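Side-chain contacts in hypothetical protein PH0226 (Pyrococcus horikoshii, PDB 1VE3), which binds S-adenosylmethionine and is probably a methyltransferase, although any substrate is not established: residues Leu43-Gly48 against Arg95-Glu100; Gln123-Val128 against Thr197-Leu202; Leu31-Met36 against Phe54-Tyr59. One frame throughout, in Å; residues are numbered along the deposited sequence.

The three contacts illustrate how a Rossmann-like sheet is clothed on two sides while its strand ends hold a cofactor. Contact 1 is the one at the ligand: Ala46, Cys47, Gly48 and Arg95 belong to the S-adenosylmethionine pocket. Contact 2 lies farther from the cofactor, its Phe125 about 12 Å away (nearest side-chain approach), and contacts 1 and 2 meet directly where Glu127 OE1 takes a probable hydrogen bond from Leu97 N, at 2.8 Å. Met36 and Leu56 of contact 3 touch Val42 of strand 41-45, whereas Leu43 and Leu45 serve contact 1. The centre of contact 3 is about 18 Å from that of contact 1, and their nearest atoms stay about 6 Å apart.

Contact 1. Residues Leu43-Gly48 against Arg95-Glu100. With SAM (S-adenosylmethionine), chain C.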
loop_
_atom_site.group_PDB
_atom_site.type_symbol
_atom_site.label_atom_id
_atom_site.label_comp_id
_atom_site.label_asym_id
_atom_site.label_seq_id
_atom_site.Cartn_x
_atom_site.Cartn_y
_atom_site.Cartn_z
ATOM N N LEU A 43 22.716 3.850 -2.776
ATOM C CA LEU A 43 22.904 2.676 -1.929
ATOM C C LEU A 43 21.685 2.533 -1.014
ATOM O O LEU A 43 21.385 3.425 -0.214
ATOM C CB LEU A 43 24.165 2.807 -1.071
ATOM C CG LEU A 43 24.290 1.716 0.007
ATOM C CD1 LEU A 43 24.492 0.371 -0.660
ATOM C CD2 LEU A 43 25.456 2.023 0.951
ATOM N N ASP A 44 20.975 1.416 -1.149
ATOM C CA ASP A 44 19.798 1.151 -0.323
ATOM C C ASP A 44 20.281 0.311 0.864
ATOM O O ASP A 44 20.301 -0.919 0.803
ATOM C CB ASP A 44 18.743 0.373 -1.128
ATOM C CG ASP A 44 17.394 0.325 -0.431
ATOM O OD1 ASP A 44 17.321 0.712 0.754
ATOM O OD2 ASP A 44 16.403 -0.104 -1.064
ATOM N N LEU A 45 20.675 0.986 1.937
ATOM C CA LEU A 45 21.189 0.309 3.121
ATOM C C LEU A 45 20.050 -0.319 3.929
ATOM O O LEU A 45 19.103 0.372 4.338
ATOM C CB LEU A 45 21.987 1.307 3.969
ATOM C CG LEU A 45 22.967 0.720 4.990
ATOM C CD1 LEU A 45 23.848 -0.328 4.324
ATOM C CD2 LEU A 45 23.812 1.838 5.570
ATOM N N ALA A 46 20.162 -1.625 4.169
ATOM C CA ALA A 46 19.124 -2.382 4.873
ATOM C C ALA A 46 17.892 -2.284 3.961
ATOM O O ALA A 46 16.837 -1.799 4.372
ATOM C CB ALA A 46 18.838 -1.754 6.256
ATOM N N CYS A 47 18.054 -2.748 2.719
ATOM C CA CYS A 47 17.000 -2.682 1.698
ATOM C C CYS A 47 15.782 -3.594 1.847
ATOM O O CYS A 47 14.781 -3.404 1.151
ATOM C CB CYS A 47 17.608 -2.925 0.313
ATOM S SG CYS A 47 18.389 -4.548 0.130
ATOM N N GLY A 48 15.854 -4.579 2.733
ATOM C CA GLY A 48 14.722 -5.472 2.890
ATOM C C GLY A 48 14.503 -6.241 1.600
ATOM O O GLY A 48 15.448 -6.813 1.050
ATOM N N ARG A 95 26.845 -1.935 9.290
ATOM C CA ARG A 95 27.825 -1.482 10.273
ATOM C C ARG A 95 29.251 -1.524 9.722
ATOM O O ARG A 95 30.141 -0.855 10.244
ATOM C CB ARG A 95 27.730 -2.331 11.543
ATOM C CG ARG A 95 26.391 -2.208 12.268
ATOM C CD ARG A 95 26.255 -3.248 13.367
ATOM N NE ARG A 95 26.460 -4.597 12.851
ATOM C CZ ARG A 95 26.513 -5.700 13.593
ATOM N NH1 ARG A 95 26.376 -5.641 14.916
ATOM N NH2 ARG A 95 26.715 -6.870 13.004
ATOM N N LYS A 96 29.462 -2.300 8.662
ATOM C CA LYS A 96 30.781 -2.409 8.046
ATOM C C LYS A 96 30.688 -2.840 6.583
ATOM O O LYS A 96 30.760 -4.027 6.267
ATOM C CB LYS A 96 31.659 -3.400 8.815
ATOM C CG LYS A 96 33.091 -3.461 8.283
ATOM C CD LYS A 96 33.718 -2.064 8.265
ATOM C CE LYS A 96 35.052 -2.033 7.519
ATOM N NZ LYS A 96 34.897 -2.365 6.074
ATOM N N LEU A 97 30.542 -1.856 5.700
ATOM C CA LEU A 97 30.421 -2.093 4.266
ATOM C C LEU A 97 31.782 -2.265 3.614
ATOM O O LEU A 97 32.772 -1.686 4.062
ATOM C CB LEU A 97 29.694 -0.921 3.614
ATOM C CG LEU A 97 28.333 -0.573 4.218
ATOM C CD1 LEU A 97 27.901 0.802 3.721
ATOM C CD2 LEU A 97 27.310 -1.643 3.849
ATOM N N SER A 98 31.821 -3.049 2.540
ATOM C CA SER A 98 33.064 -3.313 1.824
ATOM C C SER A 98 33.318 -2.360 0.660
ATOM O O SER A 98 34.344 -2.470 -0.010
ATOM C CB SER A 98 33.067 -4.743 1.285
ATOM O OG SER A 98 32.136 -4.875 0.224
ATOM N N PHE A 99 32.392 -1.440 0.408
ATOM C CA PHE A 99 32.558 -0.494 -0.693
ATOM C C PHE A 99 33.733 0.440 -0.435
ATOM O O PHE A 99 34.126 0.657 0.714
ATOM C CB PHE A 99 31.292 0.351 -0.891
ATOM C CG PHE A 99 30.064 -0.453 -1.204
ATOM C CD1 PHE A 99 30.008 -1.248 -2.344
ATOM C CD2 PHE A 99 28.967 -0.430 -0.347
ATOM C CE1 PHE A 99 28.877 -2.010 -2.628
ATOM C CE2 PHE A 99 27.832 -1.189 -0.619
ATOM C CZ PHE A 99 27.785 -1.981 -1.758
ATOM N N GLU A 100 34.289 0.987 -1.511
ATOM C CA GLU A 100 35.405 1.917 -1.406
ATOM C C GLU A 100 34.852 3.237 -0.895
ATOM O O GLU A 100 33.635 3.445 -0.875
ATOM C CB GLU A 100 36.051 2.138 -2.779
ATOM C CG GLU A 100 36.509 0.861 -3.457
ATOM C CD GLU A 100 37.614 0.171 -2.688
ATOM O OE1 GLU A 100 38.756 0.683 -2.702
ATOM O OE2 GLU A 100 37.340 -0.876 -2.061
HETATM N N SAM C . 14.564 -0.405 3.995
HETATM C CA SAM C . 13.585 -1.521 4.134
HETATM C C SAM C . 12.213 -1.058 3.651
HETATM O O SAM C . 11.514 -1.857 3.016
HETATM O OXT SAM C . 11.902 0.136 3.957
HETATM C CB SAM C . 13.503 -1.885 5.582
HETATM C CG SAM C . 13.071 -3.247 5.818
HETATM S SD SAM C . 12.954 -3.716 7.591
HETATM C CE SAM C . 11.804 -2.696 8.269
HETATM C "C5'" SAM C . 14.612 -3.468 8.243
HETATM C "C4'" SAM C . 15.809 -4.315 7.567
HETATM O "O4'" SAM C . 17.077 -3.969 8.224
HETATM C "C3'" SAM C . 15.712 -5.814 7.808
HETATM O "O3'" SAM C . 15.441 -6.233 6.380
HETATM C "C2'" SAM C . 17.047 -6.378 8.152
HETATM O "O2'" SAM C . 17.554 -7.567 7.631
HETATM C "C1'" SAM C . 17.919 -5.077 7.987
HETATM N N9 SAM C . 19.081 -5.056 8.885
HETATM C C8 SAM C . 19.206 -5.225 10.264
HETATM N N7 SAM C . 20.439 -5.132 10.699
HETATM C C5 SAM C . 21.173 -4.893 9.578
HETATM C C6 SAM C . 22.597 -4.684 9.318
HETATM N N6 SAM C . 23.518 -4.702 10.297
HETATM N N1 SAM C . 23.035 -4.456 7.996
HETATM C C2 SAM C . 22.125 -4.431 6.970
HETATM N N3 SAM C . 20.782 -4.614 7.102
HETATM C C4 SAM C . 20.354 -4.842 8.434
#
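Leu43 and Leu97 meet tip to tip, methyl CD2 of the first 3.9 Å from CD1 of the second, and the remaining apolar contacts spread out from this pair. Leu43 swings its CG away from the backbone N (chi1 170°), which carries both branches out from the strand; the second branch, CD1, comes 3.7 Å from CE2 of Phe99 and approaches that ring obliquely. Leu97 divides its methyls likewise. While CD1 serves Leu43, CD2 lies 3.7 Å from CD1 of Leu45, whose side chain runs obliquely past it. Phe99 is held further by an edge-to-face contact with Phe104.

The arrangement belongs to the class I methyltransferase fold: strand 41-45, whose Leu43 and Leu45 join the apolar cluster, runs on into the glycine-rich turn known as motif I, which meets the cofactor. Ala46 adopts a left-handed backbone conformation, and its O accepts a 2.7 Å hydrogen bond from the amino N of S-adenosylmethionine. Ala46 CB rests 3.4 Å from the ligand's ribose O4'. Gly48, at phi 64°, brings its CA to 3.6 Å from the ribose O3' of S-adenosylmethionine, and a side chain there would run into the ligand's CG. On the other segment, Arg95 NH2 forms a salt bridge with Asp93, with NE near the adenine N6. Lys96 curls back: NZ donates to Leu97 O at 3.0 Å from above the carbonyl plane.

Contact 2. Residues Gln123-Val128 against Thr197-Leu202; sequences QVFKEV and TGVELL
Phe125 reaches across from its helix to Val199 and Leu202, presenting the rim of its ring to the opposing backbone. CE2 comes 3.7 Å from Val199 O, which lies in the ring plane; a slightly positive C-H edge turned to a carbonyl oxygen is probably a favourable approach, though no hydrogen bond is involved. Next to it, CD2 meets the carbonyl carbon of Leu202 at 3.8 Å. The side chains of Phe125 and Leu202 cross at about a right angle, with Leu202 CB 4.0 Å from CE2, and at the far end of the ring CZ approaches Val199 CG1 at 4.2 Å. Because chi1 of -76° sets the Phe125 CG opposite its own carbonyl carbon, the ring projects from the helix toward segment 197-202.

Much of the receiving surface is helical backbone. Val199 O also takes a weak hydrogen bond from Leu202 N, at 3.2 Å, so the ring edge comes up to a carbonyl already engaged in its helix. Beyond this first shell Met140 touches both Phe125 and Val199, and Tyr206 borders Phe125.

Helix 118-131 links strands 104-110 and 136-143 in a beta-alpha-beta crossover and rests Val124 and Val128 on Leu45 of strand 41-45. Helix 196-203 lies beside it, leaning through Val199 on Met140 and Phe142 of strand 136-143 and leading on to strand 207-215.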
loop_
_atom_site.group_PDB
_atom_site.type_symbol
_atom_site.label_atom_id
_atom_site.label_comp_id
_atom_site.label_asym_id
_atom_site.label_seq_id
_atom_site.Cartn_x
_atom_site.Cartn_y
_atom_site.Cartn_z
ATOM N N GLN A 123 28.197 3.194 14.234
ATOM C CA GLN A 123 29.045 2.568 13.217
ATOM C C GLN A 123 28.436 2.731 11.826
ATOM O O GLN A 123 29.147 2.975 10.857
ATOM C CB GLN A 123 29.232 1.075 13.518
ATOM C CG GLN A 123 29.619 0.776 14.962
ATOM C CD GLN A 123 29.462 -0.696 15.336
ATOM O OE1 GLN A 123 28.446 -1.324 15.031
ATOM N NE2 GLN A 123 30.465 -1.244 16.013
ATOM N N VAL A 124 27.117 2.586 11.725
ATOM C CA VAL A 124 26.447 2.736 10.440
ATOM C C VAL A 124 26.631 4.151 9.888
ATOM O O VAL A 124 27.004 4.324 8.727
ATOM C CB VAL A 124 24.942 2.446 10.557
ATOM C CG1 VAL A 124 24.239 2.776 9.248
ATOM C CG2 VAL A 124 24.723 0.983 10.914
ATOM N N PHE A 125 26.371 5.160 10.719
ATOM C CA PHE A 125 26.527 6.544 10.283
ATOM C C PHE A 125 27.954 6.807 9.822
ATOM O O PHE A 125 28.172 7.496 8.824
ATOM C CB PHE A 125 26.174 7.526 11.403
ATOM C CG PHE A 125 24.692 7.691 11.644
ATOM C CD1 PHE A 125 23.754 7.090 10.810
ATOM C CD2 PHE A 125 24.241 8.460 12.711
ATOM C CE1 PHE A 125 22.383 7.250 11.042
ATOM C CE2 PHE A 125 22.879 8.630 12.953
ATOM C CZ PHE A 125 21.945 8.022 12.114
ATOM N N LYS A 126 28.924 6.256 10.550
ATOM C CA LYS A 126 30.326 6.436 10.201
ATOM C C LYS A 126 30.584 5.829 8.824
ATOM O O LYS A 126 31.209 6.459 7.968
ATOM C CB LYS A 126 31.226 5.778 11.250
ATOM C CG LYS A 126 32.675 6.228 11.184
ATOM C CD LYS A 126 33.481 5.673 12.349
ATOM C CE LYS A 126 32.906 6.119 13.679
ATOM N NZ LYS A 126 33.668 5.558 14.828
ATOM N N GLU A 127 30.089 4.613 8.612
ATOM C CA GLU A 127 30.255 3.932 7.330
ATOM C C GLU A 127 29.547 4.664 6.190
ATOM O O GLU A 127 30.067 4.731 5.073
ATOM C CB GLU A 127 29.730 2.494 7.415
ATOM C CG GLU A 127 30.748 1.516 7.948
ATOM C CD GLU A 127 31.943 1.399 7.026
ATOM O OE1 GLU A 127 31.853 0.648 6.034
ATOM O OE2 GLU A 127 32.963 2.070 7.282
ATOM N N VAL A 128 28.365 5.211 6.474
ATOM C CA VAL A 128 27.603 5.933 5.463
ATOM C C VAL A 128 28.391 7.150 4.994
ATOM O O VAL A 128 28.514 7.401 3.796
ATOM C CB VAL A 128 26.245 6.415 6.017
ATOM C CG1 VAL A 128 25.565 7.321 5.001
ATOM C CG2 VAL A 128 25.356 5.206 6.349
ATOM N N THR A 197 15.695 13.217 19.009
ATOM C CA THR A 197 16.859 13.863 19.622
ATOM C C THR A 197 18.081 12.948 19.703
ATOM O O THR A 197 19.214 13.411 19.592
ATOM C CB THR A 197 16.555 14.371 21.059
ATOM O OG1 THR A 197 15.547 15.388 21.009
ATOM C CG2 THR A 197 17.812 14.956 21.692
ATOM N N GLY A 198 17.853 11.651 19.898
ATOM C CA GLY A 198 18.966 10.723 19.982
ATOM C C GLY A 198 19.568 10.444 18.616
ATOM O O GLY A 198 20.790 10.378 18.458
ATOM N N VAL A 199 18.703 10.276 17.621
ATOM C CA VAL A 199 19.148 10.006 16.266
ATOM C C VAL A 199 19.992 11.164 15.745
ATOM O O VAL A 199 21.107 10.970 15.263
ATOM C CB VAL A 199 17.944 9.794 15.314
ATOM C CG1 VAL A 199 18.432 9.643 13.871
ATOM C CG2 VAL A 199 17.153 8.552 15.752
ATOM N N GLU A 200 19.455 12.373 15.864
ATOM C CA GLU A 200 20.137 13.570 15.390
ATOM C C GLU A 200 21.464 13.835 16.087
ATOM O O GLU A 200 22.404 14.307 15.455
ATOM C CB GLU A 200 19.229 14.785 15.540
ATOM C CG GLU A 200 18.718 15.308 14.197
ATOM C CD GLU A 200 17.278 15.791 14.255
ATOM O OE1 GLU A 200 16.973 16.649 15.118
ATOM O OE2 GLU A 200 16.474 15.307 13.422
ATOM N N LEU A 201 21.601 13.753 17.353
ATOM C CA LEU A 201 22.883 13.751 18.110
ATOM C C LEU A 201 24.039 12.903 17.490
ATOM O O LEU A 201 25.178 13.338 17.389
ATOM C CB LEU A 201 22.594 13.272 19.534
ATOM C CG LEU A 201 23.806 13.422 20.460
ATOM C CD1 LEU A 201 24.379 14.839 20.446
ATOM C CD2 LEU A 201 23.479 13.107 21.920
ATOM N N LEU A 202 23.673 11.672 17.088
ATOM C CA LEU A 202 24.707 10.804 16.560
ATOM C C LEU A 202 24.936 11.320 15.163
ATOM O O LEU A 202 26.067 11.269 14.678
ATOM C CB LEU A 202 24.252 9.377 16.584
ATOM C CG LEU A 202 24.225 8.682 17.954
ATOM C CD1 LEU A 202 23.822 7.217 17.790
ATOM C CD2 LEU A 202 25.604 8.764 18.597
#

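Contact 3. Residues Leu31-Met36 against Phe54-Tyr59; sequences LLMKYM and FLLEDY
The backbone N of Tyr59 donates to Leu56 O at 2.9 Å and, more weakly, to Leu55 O; the two bonds hold the turn of chain at Tyr59, and Leu56 and Tyr59, tied together here, are the two residues that meet Met33. This is helix-to-helix packing in a Rossmann-like methyltransferase fold: helices 19-34 and 51-58 come immediately before and after strand 41-45, and Met36 and Leu56 both touch Val42 of that strand.

At the centre is a Met-aromatic contact. Met33, like Met36 a selenomethionine in this crystal, holds SE over one face of the Tyr59 ring, 4.0 Å from the centroid and 12° off the ring normal. Its CG also lies over the face, 4.2 Å from the centroid in a CH-pi contact, so two successive chain atoms rest on the ring. The bend at chi2 (-43°) folds the chain down onto it, and a further turn about the CG-SE bond sends CE away to Leu56 CD2, at 3.6 Å.

Tyr59 has partners at other points too: OH is hydrogen-bonded to Glu29 OE2, and Arg188 of the second subunit makes a cation-pi contact with the ring. The same aromatic group therefore joins two helices and takes part in the dimer interface. An alanine here is likely to leave Met33 SE without its aromatic seat, Glu29 without the hydroxyl and Arg188 of the second subunit without its ring.

Leu56 is gripped from two directions, and its side chain lies roughly at right angles to that of Met36. That chain is extended through chi2 and kinked only at its end. The kink delivers the terminal methyl to the other branch of the leucine, with Met36 CE 3.5 Å from Leu56 CD1.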
loop_
_atom_site.group_PDB
_atom_site.type_symbol
_atom_site.label_atom_id
_atom_site.label_comp_id
_atom_site.label_asym_id
_atom_site.label_seq_id
_atom_site.Cartn_x
_atom_site.Cartn_y
_atom_site.Cartn_z
ATOM N N LEU A 31 8.527 12.716 -1.524
ATOM C CA LEU A 31 9.526 13.359 -0.685
ATOM C C LEU A 31 10.937 13.013 -1.155
ATOM O O LEU A 31 11.840 13.848 -1.104
ATOM C CB LEU A 31 9.331 12.925 0.769
ATOM C CG LEU A 31 7.920 13.134 1.325
ATOM C CD1 LEU A 31 7.884 12.730 2.784
ATOM C CD2 LEU A 31 7.516 14.597 1.171
ATOM N N LEU A 32 11.122 11.781 -1.620
ATOM C CA LEU A 32 12.425 11.334 -2.094
ATOM C C LEU A 32 12.826 12.035 -3.384
ATOM O O LEU A 32 14.008 12.279 -3.631
ATOM C CB LEU A 32 12.425 9.818 -2.303
ATOM C CG LEU A 32 12.350 8.959 -1.034
ATOM C CD1 LEU A 32 12.361 7.482 -1.405
ATOM C CD2 LEU A 32 13.523 9.282 -0.123
HETATM N N MSE A 33 11.841 12.368 -4.210
HETATM C CA MSE A 33 12.132 13.044 -5.463
HETATM C C MSE A 33 12.385 14.527 -5.247
HETATM O O MSE A 33 13.032 15.181 -6.061
HETATM C CB MSE A 33 10.988 12.827 -6.452
HETATM C CG MSE A 33 10.856 11.373 -6.871
HETATM SE SE MSE A 33 12.599 10.574 -7.226
HETATM C CE MSE A 33 12.818 9.564 -5.600
ATOM N N LYS A 34 11.884 15.050 -4.136
ATOM C CA LYS A 34 12.062 16.454 -3.815
ATOM C C LYS A 34 13.519 16.739 -3.471
ATOM O O LYS A 34 13.965 17.885 -3.533
ATOM C CB LYS A 34 11.165 16.837 -2.635
ATOM C CG LYS A 34 11.280 18.284 -2.183
ATOM C CD LYS A 34 10.243 18.588 -1.112
ATOM C CE LYS A 34 10.351 20.015 -0.614
ATOM N NZ LYS A 34 9.268 20.348 0.359
ATOM N N TYR A 35 14.262 15.693 -3.122
ATOM C CA TYR A 35 15.662 15.857 -2.753
ATOM C C TYR A 35 16.613 14.986 -3.564
ATOM O O TYR A 35 17.805 14.919 -3.276
ATOM C CB TYR A 35 15.830 15.570 -1.260
ATOM C CG TYR A 35 15.032 16.504 -0.378
ATOM C CD1 TYR A 35 15.309 17.867 -0.347
ATOM C CD2 TYR A 35 13.997 16.026 0.420
ATOM C CE1 TYR A 35 14.577 18.733 0.460
ATOM C CE2 TYR A 35 13.258 16.883 1.230
ATOM C CZ TYR A 35 13.555 18.235 1.245
ATOM O OH TYR A 35 12.832 19.085 2.050
HETATM N N MSE A 36 16.083 14.322 -4.582
HETATM C CA MSE A 36 16.902 13.464 -5.429
HETATM C C MSE A 36 16.692 13.826 -6.891
HETATM O O MSE A 36 16.504 12.956 -7.744
HETATM C CB MSE A 36 16.548 11.993 -5.195
HETATM C CG MSE A 36 16.888 11.491 -3.797
HETATM SE SE MSE A 36 16.387 9.639 -3.486
HETATM C CE MSE A 36 17.828 8.759 -4.410
ATOM N N PHE A 54 13.726 -0.737 -6.535
ATOM C CA PHE A 54 13.016 -0.771 -7.806
ATOM C C PHE A 54 12.404 0.593 -8.101
ATOM O O PHE A 54 12.421 1.058 -9.238
ATOM C CB PHE A 54 11.929 -1.850 -7.776
ATOM C CG PHE A 54 12.452 -3.214 -7.439
ATOM C CD1 PHE A 54 13.564 -3.726 -8.106
ATOM C CD2 PHE A 54 11.870 -3.973 -6.428
ATOM C CE1 PHE A 54 14.092 -4.963 -7.769
ATOM C CE2 PHE A 54 12.393 -5.219 -6.081
ATOM C CZ PHE A 54 13.509 -5.715 -6.755
ATOM N N LEU A 55 11.868 1.240 -7.075
ATOM C CA LEU A 55 11.275 2.560 -7.266
ATOM C C LEU A 55 12.307 3.549 -7.816
ATOM O O LEU A 55 12.037 4.263 -8.784
ATOM C CB LEU A 55 10.721 3.096 -5.949
ATOM C CG LEU A 55 10.198 4.527 -6.024
ATOM C CD1 LEU A 55 8.995 4.570 -6.950
ATOM C CD2 LEU A 55 9.828 5.018 -4.629
ATOM N N LEU A 56 13.484 3.596 -7.196
ATOM C CA LEU A 56 14.533 4.510 -7.642
ATOM C C LEU A 56 15.062 4.119 -9.013
ATOM O O LEU A 56 15.335 4.980 -9.849
ATOM C CB LEU A 56 15.693 4.550 -6.639
ATOM C CG LEU A 56 15.458 5.254 -5.295
ATOM C CD1 LEU A 56 16.789 5.379 -4.552
ATOM C CD2 LEU A 56 14.859 6.635 -5.528
ATOM N N GLU A 57 15.211 2.818 -9.236
ATOM C CA GLU A 57 15.698 2.319 -10.515
ATOM C C GLU A 57 14.803 2.778 -11.665
ATOM O O GLU A 57 15.289 3.056 -12.759
ATOM C CB GLU A 57 15.755 0.793 -10.508
ATOM C CG GLU A 57 16.144 0.203 -11.855
ATOM C CD GLU A 57 15.851 -1.277 -11.948
ATOM O OE1 GLU A 57 14.677 -1.660 -11.759
ATOM O OE2 GLU A 57 16.789 -2.059 -12.214
ATOM N N ASP A 58 13.498 2.858 -11.421
ATOM C CA ASP A 58 12.564 3.285 -12.461
ATOM C C ASP A 58 12.631 4.788 -12.693
ATOM O O ASP A 58 12.187 5.286 -13.727
ATOM C CB ASP A 58 11.129 2.891 -12.098
ATOM C CG ASP A 58 10.977 1.405 -11.852
ATOM O OD1 ASP A 58 11.739 0.618 -12.455
ATOM O OD2 ASP A 58 10.086 1.025 -11.062
ATOM N N TYR A 59 13.178 5.510 -11.721
ATOM C CA TYR A 59 13.309 6.955 -11.831
ATOM C C TYR A 59 14.644 7.322 -12.469
ATOM O O TYR A 59 15.017 8.495 -12.533
ATOM C CB TYR A 59 13.185 7.601 -10.453
ATOM C CG TYR A 59 11.771 7.979 -10.085
ATOM C CD1 TYR A 59 11.145 9.072 -10.685
ATOM C CD2 TYR A 59 11.059 7.253 -9.137
ATOM C CE1 TYR A 59 9.848 9.435 -10.345
ATOM C CE2 TYR A 59 9.760 7.605 -8.788
ATOM C CZ TYR A 59 9.159 8.699 -9.394
ATOM O OH TYR A 59 7.878 9.066 -9.034
#